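Local coordinates for VIN1 (Oscarella pearsei, PDB 6BFI), which binds actin filaments and may play a role in cell-cell adhesion, at residues S222-A227 and R457-N462; A407-E411 and S449-V453; L694-M698 and N732-L736; A726-A730 and L770-A774. One frame throughout, in Å; residues are numbered along the deposited sequence.

Contact 1: residues S222-A227 and R457-N462; sequences SGMKDA and RVVLEN
S222 precedes the first turn of helix 224-249 and faces the C-terminal end of helix 452-460. With chi1 in t, its OG gives a weak hydrogen bond to E461 O (3.0 Å), while S222 O accepts a better one from N462 ND2 (3.2 Å, N-H...O angle 154°). N462 sits at phi/psi -151/68 with chi1 in m, and its ND2 also makes a weak bond back to V458 O at 3.4 Å; K218 holds its OD1 weakly. G223 occupies the N-cap position at phi/psi 72/23. Its CA lies 5.1 Å from V458 CA, the closest CA pair of the two segments; an ideal CB here would come within 3.4 Å of N462 ND2, so both the positive phi and the tight fit suit glycine. M224 starts the helix. Within that first turn, D226 (chi1 m) points toward the other segment: its OD2 lies 3.1 Å from R457 CD, but OD2 to R457 NE is 4.1 Å, beyond a salt bridge. V458 CG2 (chi1 t) packs against G223 O (3.7 Å), D226 CB (3.5 Å), A227 N (3.3 Å) and A227 CB (3.9 Å). A227 also packs on helix 185-215, and V458 on helix 466-493. Polar loop contacts beside the V458 methyl packing thus join a helix start to a helix end, consistent with a junction between two helical bundles of the vinculin-family fold that are distant in sequence.

Contact 2: residues A407-E411 and S449-V453; sequences AKEFE and STAVV
This is an apolar contact inside an antiparallel helical bundle of the vinculin type, where helix 399-427 packs against the turn that leads from helix 432-449 into helix 452-460. Residues 407-411 are regular helix, with E411 N bonded to A407 O at 2.9 Å. In the partner, S449 O accepts from V452 N (3.3 Å) across T450 (phi/psi -62/-20) and A451 (-100/-4), after which V452 and V453 are helical. The register runs in opposite senses: A407 CA is 6.4 Å from V453 CA, and E411 CA is 7.7 Å from S449 CA. V453 (chi1 t) points into the gap, where its CG2 lies 4.3 Å from each of A407 CB, F410 CD2 and E411 CG. The side chain of F410, at chi1 167° and chi2 83°, extends toward the turn, and S449 O lies near the ring plane, 4.2 Å from F410 CE2. Helices 381-390 and 466-493 close the core around it, the ring of W479 meeting that of F410 with planes about 55° apart. The closest side-chain approach is a CH-pi contact: V452 CG1 stands 4.0 Å from the F410 ring centroid, 26° off the normal, and 3.6 Å from F410 CE2.

Contact 3: residues L694-M698 and N732-L736; sequences LVKQM and NAQEL
M698, N732 and L694 bury the largest areas here, and they interlock between two helices running nearly antiparallel: the short segment axes approach to 10.0 Å, with 161° between their directions and a signed crossing angle of -161°. The register pairs M698 with N732 (CA to CA 6.4 Å) and L694 with L736 (6.6 Å). M698, with chi1 and chi2 in t and chi3 in m, reaches across so that its CE meets N732 O at 3.5 Å, A733 N at 3.6 Å and L736 CD2 at 4.0 Å. This methyl therefore rests on helix backbone as much as on side chains. Helices 690-710 and 718-745 are neighbours in an up-and-down bundle, consistent with the five-helix tail of vinculins; V807 of helix 786-817 packs on V695, M698 and L736 from a third side. N732, its chi1 off the wells at -101°, turns ND2 toward the opposite helix, 3.5 Å from Q697 CG and 3.8 Å from L694 O, a packing distance. L694, in the m,t rotamer, lays CD1 against the partner helix, 4.0 Å from both E735 C and L736 N and 4.1 Å from E735 CB. Beside it, V695 CG2 touches L736 CD1 at 4.0 Å.

Contact 4: residues A726-A730 and L770-A774; sequences AKEIA and LKILA
Two helical segments lie almost exactly antiparallel, their axes 9.2 Å apart at closest approach, with 174° between their N-to-C directions. Both are regular, as the 2.9 Å bonds from A730 N to A726 O and from A774 N to L770 O attest. A726 and K771 are the nearest backbone pair, with CA atoms 5.4 Å apart. The small side chain of A726 points directly across, its CB reaching A774 CB at 3.5 Å. L770 adopts chi1 t and chi2 p, which brings its CD2 to 3.7 Å from I729 CG2 and 4.2 Å from A726 O; I729 itself is in the m,t rotamer. K771 (m, t, m, t) leaves its helix sideways and folds its aliphatic portion along the partner: CG lies 4.0 Å from A726 O, and CD 3.7 Å from A730 CB and 4.1 Å from K727 CG. K727 begins with chi1 in m, but its end leads away, so K727 NZ finishes 7.8 Å from K771 NZ. Outside the pair, I729 packs on helix 690-710 and L770 on helix 786-817, as expected in a vinculin-type tail bundle, while K727 touches Q19 and L26 of helix 8-32. With no polar bond joining them, the segments meet through close alanine packing, the I729-L770 pair and lysine methylenes, which lend carbon surface to the contact while the charged tips diverge.

In the fold
The four contacts form two groups on opposite sides of the chain's centre. Contacts 1 and 2 have centres 14 Å apart and share helix 452-460, contact 2 at its start and contact 1 at its end; in sequence, contact 2 falls wholly between the segments of contact 1. Contacts 3 and 4, with centres 13 Å apart, share helix 718-745, and their segments alternate along the chain. They touch directly, M698 CG lying 4.2 Å from I729 CG2, so they belong to one continuous core. Between the groups, centres are 53 to 63 Å apart and nearest atoms at least about 41 Å, consistent with separate helical bundles of one multi-bundle vinculin-family chain.

Contact 1: residues S222-A227 and R457-N462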
loop_
_atom_site.group_PDB
_atom_site.type_symbol
_atom_site.label_atom_id
_atom_site.label_comp_id
_atom_site.label_asym_id
_atom_site.label_seq_id
_atom_site.Cartn_x
_atom_site.Cartn_y
_atom_site.Cartn_z
ATOM N N SER A 222 -23.819 -16.300 34.893
ATOM C CA SER A 222 -24.418 -16.722 33.631
ATOM C C SER A 222 -23.902 -15.883 32.468
ATOM O O SER A 222 -24.407 -14.791 32.205
ATOM C CB SER A 222 -25.944 -16.634 33.708
ATOM O OG SER A 222 -26.541 -17.038 32.490
ATOM N N GLY A 223 -22.895 -16.399 31.767
ATOM C CA GLY A 223 -22.320 -15.670 30.656
ATOM C C GLY A 223 -21.492 -14.470 31.048
ATOM O O GLY A 223 -21.330 -13.552 30.243
ATOM N N MET A 224 -20.967 -14.447 32.276
ATOM C CA MET A 224 -20.151 -13.319 32.713
ATOM C C MET A 224 -18.772 -13.354 32.067
ATOM O O MET A 224 -18.206 -12.303 31.741
ATOM C CB MET A 224 -20.029 -13.324 34.236
ATOM C CG MET A 224 -21.362 -13.272 34.963
ATOM S SD MET A 224 -21.302 -14.057 36.585
ATOM C CE MET A 224 -19.937 -13.177 37.341
ATOM N N LYS A 225 -18.219 -14.554 31.873
ATOM C CA LYS A 225 -16.883 -14.677 31.301
ATOM C C LYS A 225 -16.829 -14.120 29.883
ATOM O O LYS A 225 -15.859 -13.449 29.511
ATOM C CB LYS A 225 -16.435 -16.138 31.319
ATOM C CG LYS A 225 -15.558 -16.508 32.504
ATOM C CD LYS A 225 -15.460 -18.016 32.664
ATOM C CE LYS A 225 -15.128 -18.699 31.344
ATOM N NZ LYS A 225 -15.223 -20.182 31.455
ATOM N N ASP A 226 -17.862 -14.380 29.079
ATOM C CA ASP A 226 -17.840 -13.944 27.686
ATOM C C ASP A 226 -18.142 -12.456 27.552
ATOM O O ASP A 226 -17.585 -11.788 26.673
ATOM C CB ASP A 226 -18.828 -14.771 26.863
ATOM C CG ASP A 226 -18.443 -16.232 26.794
ATOM O OD1 ASP A 226 -17.253 -16.524 26.560
ATOM O OD2 ASP A 226 -19.327 -17.091 26.989
ATOM N N ALA A 227 -19.020 -11.921 28.403
ATOM C CA ALA A 227 -19.253 -10.479 28.406
ATOM C C ALA A 227 -17.993 -9.736 28.828
ATOM O O ALA A 227 -17.598 -8.739 28.203
ATOM C CB ALA A 227 -20.422 -10.137 29.330
ATOM N N ARG A 457 -22.753 -15.852 22.556
ATOM C CA ARG A 457 -22.902 -16.755 23.690
ATOM C C ARG A 457 -23.460 -16.039 24.914
ATOM O O ARG A 457 -24.158 -16.662 25.720
ATOM C CB ARG A 457 -21.562 -17.414 24.026
ATOM C CG ARG A 457 -21.696 -18.726 24.787
ATOM C CD ARG A 457 -20.344 -19.358 25.080
ATOM N NE ARG A 457 -19.625 -19.730 23.866
ATOM C CZ ARG A 457 -19.718 -20.919 23.279
ATOM N NH1 ARG A 457 -20.506 -21.856 23.791
ATOM N NH2 ARG A 457 -19.024 -21.173 22.177
ATOM N N VAL A 458 -23.172 -14.743 25.069
ATOM C CA VAL A 458 -23.820 -13.973 26.124
ATOM C C VAL A 458 -25.311 -13.858 25.850
ATOM O O VAL A 458 -26.135 -13.982 26.766
ATOM C CB VAL A 458 -23.172 -12.584 26.272
ATOM C CG1 VAL A 458 -23.937 -11.751 27.303
ATOM C CG2 VAL A 458 -21.712 -12.712 26.669
ATOM N N VAL A 459 -25.687 -13.617 24.591
ATOM C CA VAL A 459 -27.109 -13.562 24.268
ATOM C C VAL A 459 -27.762 -14.922 24.488
ATOM O O VAL A 459 -28.870 -15.012 25.029
ATOM C CB VAL A 459 -27.319 -13.060 22.830
ATOM C CG1 VAL A 459 -28.769 -13.262 22.404
ATOM C CG2 VAL A 459 -26.946 -11.599 22.736
ATOM N N LEU A 460 -27.076 -15.997 24.090
ATOM C CA LEU A 460 -27.643 -17.338 24.201
ATOM C C LEU A 460 -28.030 -17.667 25.639
ATOM O O LEU A 460 -29.058 -18.311 25.880
ATOM C CB LEU A 460 -26.648 -18.371 23.676
ATOM C CG LEU A 460 -27.059 -19.837 23.828
ATOM C CD1 LEU A 460 -28.190 -20.187 22.868
ATOM C CD2 LEU A 460 -25.868 -20.761 23.634
ATOM N N GLU A 461 -27.223 -17.232 26.608
ATOM C CA GLU A 461 -27.448 -17.554 28.010
ATOM C C GLU A 461 -28.080 -16.400 28.785
ATOM O O GLU A 461 -28.046 -16.397 30.021
ATOM C CB GLU A 461 -26.133 -17.985 28.661
ATOM C CG GLU A 461 -25.670 -19.367 28.214
ATOM C CD GLU A 461 -24.206 -19.404 27.822
ATOM O OE1 GLU A 461 -23.421 -18.605 28.374
ATOM O OE2 GLU A 461 -23.842 -20.230 26.956
ATOM N N ASN A 462 -28.671 -15.429 28.083
ATOM C CA ASN A 462 -29.348 -14.296 28.718
ATOM C C ASN A 462 -30.466 -13.810 27.806
ATOM O O ASN A 462 -30.417 -12.697 27.273
ATOM C CB ASN A 462 -28.357 -13.169 29.015
ATOM C CG ASN A 462 -27.490 -13.457 30.222
ATOM O OD1 ASN A 462 -27.990 -13.834 31.280
ATOM N ND2 ASN A 462 -26.181 -13.286 30.069
#

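Contact 2: residues A407-E411 and S449-V453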
loop_
_atom_site.group_PDB
_atom_site.type_symbol
_atom_site.label_atom_id
_atom_site.label_comp_id
_atom_site.label_asym_id
_atom_site.label_seq_id
_atom_site.Cartn_x
_atom_site.Cartn_y
_atom_site.Cartn_z
ATOM N N ALA A 407 -21.775 -21.874 15.454
ATOM C CA ALA A 407 -20.557 -21.186 15.868
ATOM C C ALA A 407 -19.340 -21.741 15.140
ATOM O O ALA A 407 -18.526 -20.981 14.600
ATOM C CB ALA A 407 -20.381 -21.298 17.383
ATOM N N LYS A 408 -19.197 -23.069 15.111
ATOM C CA LYS A 408 -18.054 -23.663 14.424
ATOM C C LYS A 408 -18.102 -23.371 12.929
ATOM O O LYS A 408 -17.068 -23.077 12.310
ATOM C CB LYS A 408 -18.008 -25.169 14.679
ATOM C CG LYS A 408 -16.649 -25.788 14.406
ATOM C CD LYS A 408 -15.571 -25.085 15.218
ATOM C CE LYS A 408 -14.184 -25.613 14.889
ATOM N NZ LYS A 408 -13.127 -24.879 15.640
ATOM N N GLU A 409 -19.298 -23.432 12.336
ATOM C CA GLU A 409 -19.434 -23.083 10.927
ATOM C C GLU A 409 -19.037 -21.634 10.676
ATOM O O GLU A 409 -18.415 -21.324 9.652
ATOM C CB GLU A 409 -20.862 -23.343 10.448
ATOM C CG GLU A 409 -21.191 -24.815 10.262
ATOM C CD GLU A 409 -22.606 -25.039 9.762
ATOM O OE1 GLU A 409 -23.388 -24.065 9.726
ATOM O OE2 GLU A 409 -22.934 -26.189 9.404
ATOM N N PHE A 410 -19.377 -20.729 11.601
ATOM C CA PHE A 410 -18.961 -19.339 11.437
ATOM C C PHE A 410 -17.444 -19.208 11.507
ATOM O O PHE A 410 -16.834 -18.516 10.681
ATOM C CB PHE A 410 -19.609 -18.440 12.489
ATOM C CG PHE A 410 -18.978 -17.075 12.568
ATOM C CD1 PHE A 410 -19.352 -16.073 11.687
ATOM C CD2 PHE A 410 -17.988 -16.801 13.501
ATOM C CE1 PHE A 410 -18.761 -14.821 11.747
ATOM C CE2 PHE A 410 -17.397 -15.555 13.561
ATOM C CZ PHE A 410 -17.787 -14.564 12.681
ATOM N N GLU A 411 -16.822 -19.849 12.499
ATOM C CA GLU A 411 -15.370 -19.760 12.639
ATOM C C GLU A 411 -14.666 -20.255 11.379
ATOM O O GLU A 411 -13.754 -19.594 10.862
ATOM C CB GLU A 411 -14.912 -20.550 13.866
ATOM C CG GLU A 411 -15.319 -19.920 15.191
ATOM C CD GLU A 411 -14.375 -18.814 15.634
ATOM O OE1 GLU A 411 -13.682 -19.003 16.655
ATOM O OE2 GLU A 411 -14.321 -17.760 14.964
ATOM N N SER A 449 -13.333 -11.118 14.449
ATOM C CA SER A 449 -14.005 -12.412 14.496
ATOM C C SER A 449 -13.831 -13.081 15.852
ATOM O O SER A 449 -14.685 -13.877 16.263
ATOM C CB SER A 449 -13.484 -13.320 13.382
ATOM O OG SER A 449 -13.767 -12.775 12.104
ATOM N N THR A 450 -12.741 -12.775 16.568
ATOM C CA THR A 450 -12.575 -13.360 17.899
ATOM C C THR A 450 -13.678 -12.943 18.871
ATOM O O THR A 450 -13.886 -13.626 19.881
ATOM C CB THR A 450 -11.217 -12.985 18.500
ATOM O OG1 THR A 450 -11.202 -11.591 18.836
ATOM C CG2 THR A 450 -10.093 -13.287 17.518
ATOM N N ALA A 451 -14.394 -11.854 18.597
ATOM C CA ALA A 451 -15.390 -11.328 19.521
ATOM C C ALA A 451 -16.819 -11.715 19.163
ATOM O O ALA A 451 -17.740 -11.388 19.918
ATOM C CB ALA A 451 -15.281 -9.801 19.598
ATOM N N VAL A 452 -17.029 -12.406 18.044
ATOM C CA VAL A 452 -18.384 -12.694 17.587
ATOM C C VAL A 452 -19.016 -13.808 18.416
ATOM O O VAL A 452 -20.145 -13.676 18.902
ATOM C CB VAL A 452 -18.372 -13.034 16.085
ATOM C CG1 VAL A 452 -19.687 -13.665 15.665
ATOM C CG2 VAL A 452 -18.095 -11.780 15.270
ATOM N N VAL A 453 -18.301 -14.924 18.588
ATOM C CA VAL A 453 -18.860 -16.041 19.359
ATOM C C VAL A 453 -19.092 -15.676 20.814
ATOM O O VAL A 453 -20.143 -16.050 21.360
ATOM C CB VAL A 453 -17.983 -17.293 19.180
ATOM C CG1 VAL A 453 -18.459 -18.409 20.096
ATOM C CG2 VAL A 453 -18.005 -17.752 17.724
#

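Contact 3: residues L694-M698 and N732-L736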
loop_
_atom_site.group_PDB
_atom_site.type_symbol
_atom_site.label_atom_id
_atom_site.label_comp_id
_atom_site.label_asym_id
_atom_site.label_seq_id
_atom_site.Cartn_x
_atom_site.Cartn_y
_atom_site.Cartn_z
ATOM N N LEU A 694 14.091 10.915 -19.391
ATOM C CA LEU A 694 14.265 11.582 -18.103
ATOM C C LEU A 694 14.852 10.634 -17.067
ATOM O O LEU A 694 15.705 11.030 -16.262
ATOM C CB LEU A 694 12.930 12.139 -17.607
ATOM C CG LEU A 694 12.152 13.094 -18.515
ATOM C CD1 LEU A 694 10.975 13.698 -17.765
ATOM C CD2 LEU A 694 13.057 14.182 -19.073
ATOM N N VAL A 695 14.411 9.376 -17.075
ATOM C CA VAL A 695 14.868 8.431 -16.061
ATOM C C VAL A 695 16.328 8.054 -16.291
ATOM O O VAL A 695 17.115 7.967 -15.342
ATOM C CB VAL A 695 13.955 7.196 -16.037
ATOM C CG1 VAL A 695 14.549 6.140 -15.150
ATOM C CG2 VAL A 695 12.570 7.577 -15.540
ATOM N N LYS A 696 16.715 7.822 -17.548
ATOM C CA LYS A 696 18.114 7.526 -17.845
ATOM C C LYS A 696 19.011 8.695 -17.458
ATOM O O LYS A 696 20.056 8.509 -16.821
ATOM C CB LYS A 696 18.280 7.187 -19.326
ATOM C CG LYS A 696 18.263 5.700 -19.636
ATOM C CD LYS A 696 18.457 5.456 -21.122
ATOM C CE LYS A 696 18.613 3.979 -21.427
ATOM N NZ LYS A 696 18.761 3.721 -22.889
ATOM N N GLN A 697 18.611 9.914 -17.834
ATOM C CA GLN A 697 19.376 11.096 -17.443
ATOM C C GLN A 697 19.502 11.192 -15.927
ATOM O O GLN A 697 20.579 11.503 -15.401
ATOM C CB GLN A 697 18.713 12.351 -18.012
ATOM C CG GLN A 697 19.489 13.641 -17.790
ATOM C CD GLN A 697 20.561 13.880 -18.840
ATOM O OE1 GLN A 697 21.093 12.941 -19.435
ATOM N NE2 GLN A 697 20.878 15.147 -19.078
ATOM N N MET A 698 18.413 10.909 -15.206
ATOM C CA MET A 698 18.452 10.957 -13.749
ATOM C C MET A 698 19.410 9.914 -13.187
ATOM O O MET A 698 20.104 10.167 -12.195
ATOM C CB MET A 698 17.046 10.761 -13.183
ATOM C CG MET A 698 16.931 11.029 -11.693
ATOM S SD MET A 698 15.229 10.928 -11.107
ATOM C CE MET A 698 14.393 11.934 -12.332
ATOM N N ASN A 732 15.196 17.288 -12.312
ATOM C CA ASN A 732 14.799 16.126 -13.102
ATOM C C ASN A 732 13.628 15.394 -12.459
ATOM O O ASN A 732 12.717 14.936 -13.157
ATOM C CB ASN A 732 15.987 15.182 -13.284
ATOM C CG ASN A 732 16.635 15.319 -14.645
ATOM O OD1 ASN A 732 16.485 16.339 -15.319
ATOM N ND2 ASN A 732 17.357 14.285 -15.062
ATOM N N ALA A 733 13.637 15.275 -11.129
ATOM C CA ALA A 733 12.514 14.649 -10.438
ATOM C C ALA A 733 11.240 15.471 -10.578
ATOM O O ALA A 733 10.145 14.902 -10.665
ATOM C CB ALA A 733 12.854 14.444 -8.962
ATOM N N GLN A 734 11.360 16.801 -10.603
ATOM C CA GLN A 734 10.195 17.642 -10.862
ATOM C C GLN A 734 9.598 17.333 -12.229
ATOM O O GLN A 734 8.392 17.079 -12.353
ATOM C CB GLN A 734 10.573 19.121 -10.770
ATOM C CG GLN A 734 11.066 19.571 -9.406
ATOM C CD GLN A 734 11.368 21.059 -9.364
ATOM O OE1 GLN A 734 11.133 21.780 -10.335
ATOM N NE2 GLN A 734 11.892 21.525 -8.236
ATOM N N GLU A 735 10.435 17.347 -13.272
ATOM C CA GLU A 735 9.933 17.067 -14.615
ATOM C C GLU A 735 9.341 15.664 -14.707
ATOM O O GLU A 735 8.309 15.457 -15.361
ATOM C CB GLU A 735 11.053 17.254 -15.639
ATOM C CG GLU A 735 11.455 18.706 -15.842
ATOM C CD GLU A 735 12.727 18.854 -16.652
ATOM O OE1 GLU A 735 13.532 17.901 -16.677
ATOM O OE2 GLU A 735 12.922 19.926 -17.264
ATOM N N LEU A 736 9.973 14.690 -14.047
ATOM C CA LEU A 736 9.436 13.334 -14.029
ATOM C C LEU A 736 8.060 13.296 -13.378
ATOM O O LEU A 736 7.159 12.591 -13.851
ATOM C CB LEU A 736 10.395 12.395 -13.298
ATOM C CG LEU A 736 9.885 10.968 -13.088
ATOM C CD1 LEU A 736 9.825 10.218 -14.412
ATOM C CD2 LEU A 736 10.739 10.219 -12.076
#

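Contact 4: residues A726-A730 and L770-A774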
loop_
_atom_site.group_PDB
_atom_site.type_symbol
_atom_site.label_atom_id
_atom_site.label_comp_id
_atom_site.label_asym_id
_atom_site.label_seq_id
_atom_site.Cartn_x
_atom_site.Cartn_y
_atom_site.Cartn_z
ATOM N N ALA A 726 22.959 17.521 -6.985
ATOM C CA ALA A 726 21.727 17.285 -6.238
ATOM C C ALA A 726 20.595 18.161 -6.750
ATOM O O ALA A 726 19.459 17.693 -6.904
ATOM C CB ALA A 726 21.956 17.529 -4.749
ATOM N N LYS A 727 20.882 19.436 -7.021
ATOM C CA LYS A 727 19.841 20.320 -7.537
ATOM C C LYS A 727 19.370 19.875 -8.919
ATOM O O LYS A 727 18.170 19.931 -9.224
ATOM C CB LYS A 727 20.346 21.763 -7.568
ATOM C CG LYS A 727 20.680 22.319 -6.192
ATOM C CD LYS A 727 20.678 23.841 -6.184
ATOM C CE LYS A 727 22.075 24.406 -5.983
ATOM N NZ LYS A 727 22.065 25.896 -5.985
ATOM N N GLU A 728 20.298 19.414 -9.762
ATOM C CA GLU A 728 19.912 18.923 -11.083
ATOM C C GLU A 728 19.039 17.678 -10.977
ATOM O O GLU A 728 18.055 17.535 -11.716
ATOM C CB GLU A 728 21.159 18.646 -11.923
ATOM C CG GLU A 728 21.679 19.872 -12.663
ATOM C CD GLU A 728 23.113 19.718 -13.138
ATOM O OE1 GLU A 728 23.862 20.716 -13.095
ATOM O OE2 GLU A 728 23.492 18.601 -13.548
ATOM N N ILE A 729 19.373 16.770 -10.057
ATOM C CA ILE A 729 18.537 15.592 -9.841
ATOM C C ILE A 729 17.162 16.002 -9.334
ATOM O O ILE A 729 16.144 15.394 -9.690
ATOM C CB ILE A 729 19.229 14.612 -8.875
ATOM C CG1 ILE A 729 20.508 14.062 -9.500
ATOM C CG2 ILE A 729 18.297 13.464 -8.508
ATOM C CD1 ILE A 729 21.276 13.135 -8.591
ATOM N N ALA A 730 17.105 17.044 -8.500
ATOM C CA ALA A 730 15.819 17.515 -7.996
ATOM C C ALA A 730 14.951 18.054 -9.127
ATOM O O ALA A 730 13.755 17.748 -9.209
ATOM C CB ALA A 730 16.034 18.581 -6.922
ATOM N N LEU A 770 16.822 15.494 -0.455
ATOM C CA LEU A 770 18.051 15.200 -1.185
ATOM C C LEU A 770 18.940 16.431 -1.267
ATOM O O LEU A 770 20.145 16.360 -1.002
ATOM C CB LEU A 770 17.725 14.678 -2.586
ATOM C CG LEU A 770 18.933 14.398 -3.487
ATOM C CD1 LEU A 770 19.748 13.225 -2.961
ATOM C CD2 LEU A 770 18.493 14.148 -4.919
ATOM N N LYS A 771 18.360 17.577 -1.634
ATOM C CA LYS A 771 19.157 18.797 -1.721
ATOM C C LYS A 771 19.704 19.196 -0.357
ATOM O O LYS A 771 20.881 19.562 -0.235
ATOM C CB LYS A 771 18.326 19.929 -2.325
ATOM C CG LYS A 771 17.953 19.701 -3.779
ATOM C CD LYS A 771 17.267 20.917 -4.372
ATOM C CE LYS A 771 15.958 21.211 -3.666
ATOM N NZ LYS A 771 15.285 22.402 -4.253
ATOM N N ILE A 772 18.871 19.118 0.685
ATOM C CA ILE A 772 19.338 19.485 2.022
ATOM C C ILE A 772 20.474 18.568 2.463
ATOM O O ILE A 772 21.525 19.028 2.930
ATOM C CB ILE A 772 18.169 19.463 3.023
ATOM C CG1 ILE A 772 17.132 20.526 2.655
ATOM C CG2 ILE A 772 18.680 19.675 4.440
ATOM C CD1 ILE A 772 15.914 20.533 3.552
ATOM N N LEU A 773 20.287 17.255 2.310
ATOM C CA LEU A 773 21.268 16.300 2.814
ATOM C C LEU A 773 22.560 16.339 2.011
ATOM O O LEU A 773 23.641 16.115 2.570
ATOM C CB LEU A 773 20.676 14.891 2.809
ATOM C CG LEU A 773 19.519 14.661 3.790
ATOM C CD1 LEU A 773 18.879 13.293 3.574
ATOM C CD2 LEU A 773 19.984 14.822 5.224
ATOM N N ALA A 774 22.474 16.611 0.706
ATOM C CA ALA A 774 23.684 16.790 -0.087
ATOM C C ALA A 774 24.417 18.063 0.311
ATOM O O ALA A 774 25.654 18.090 0.336
ATOM C CB ALA A 774 23.340 16.813 -1.573
#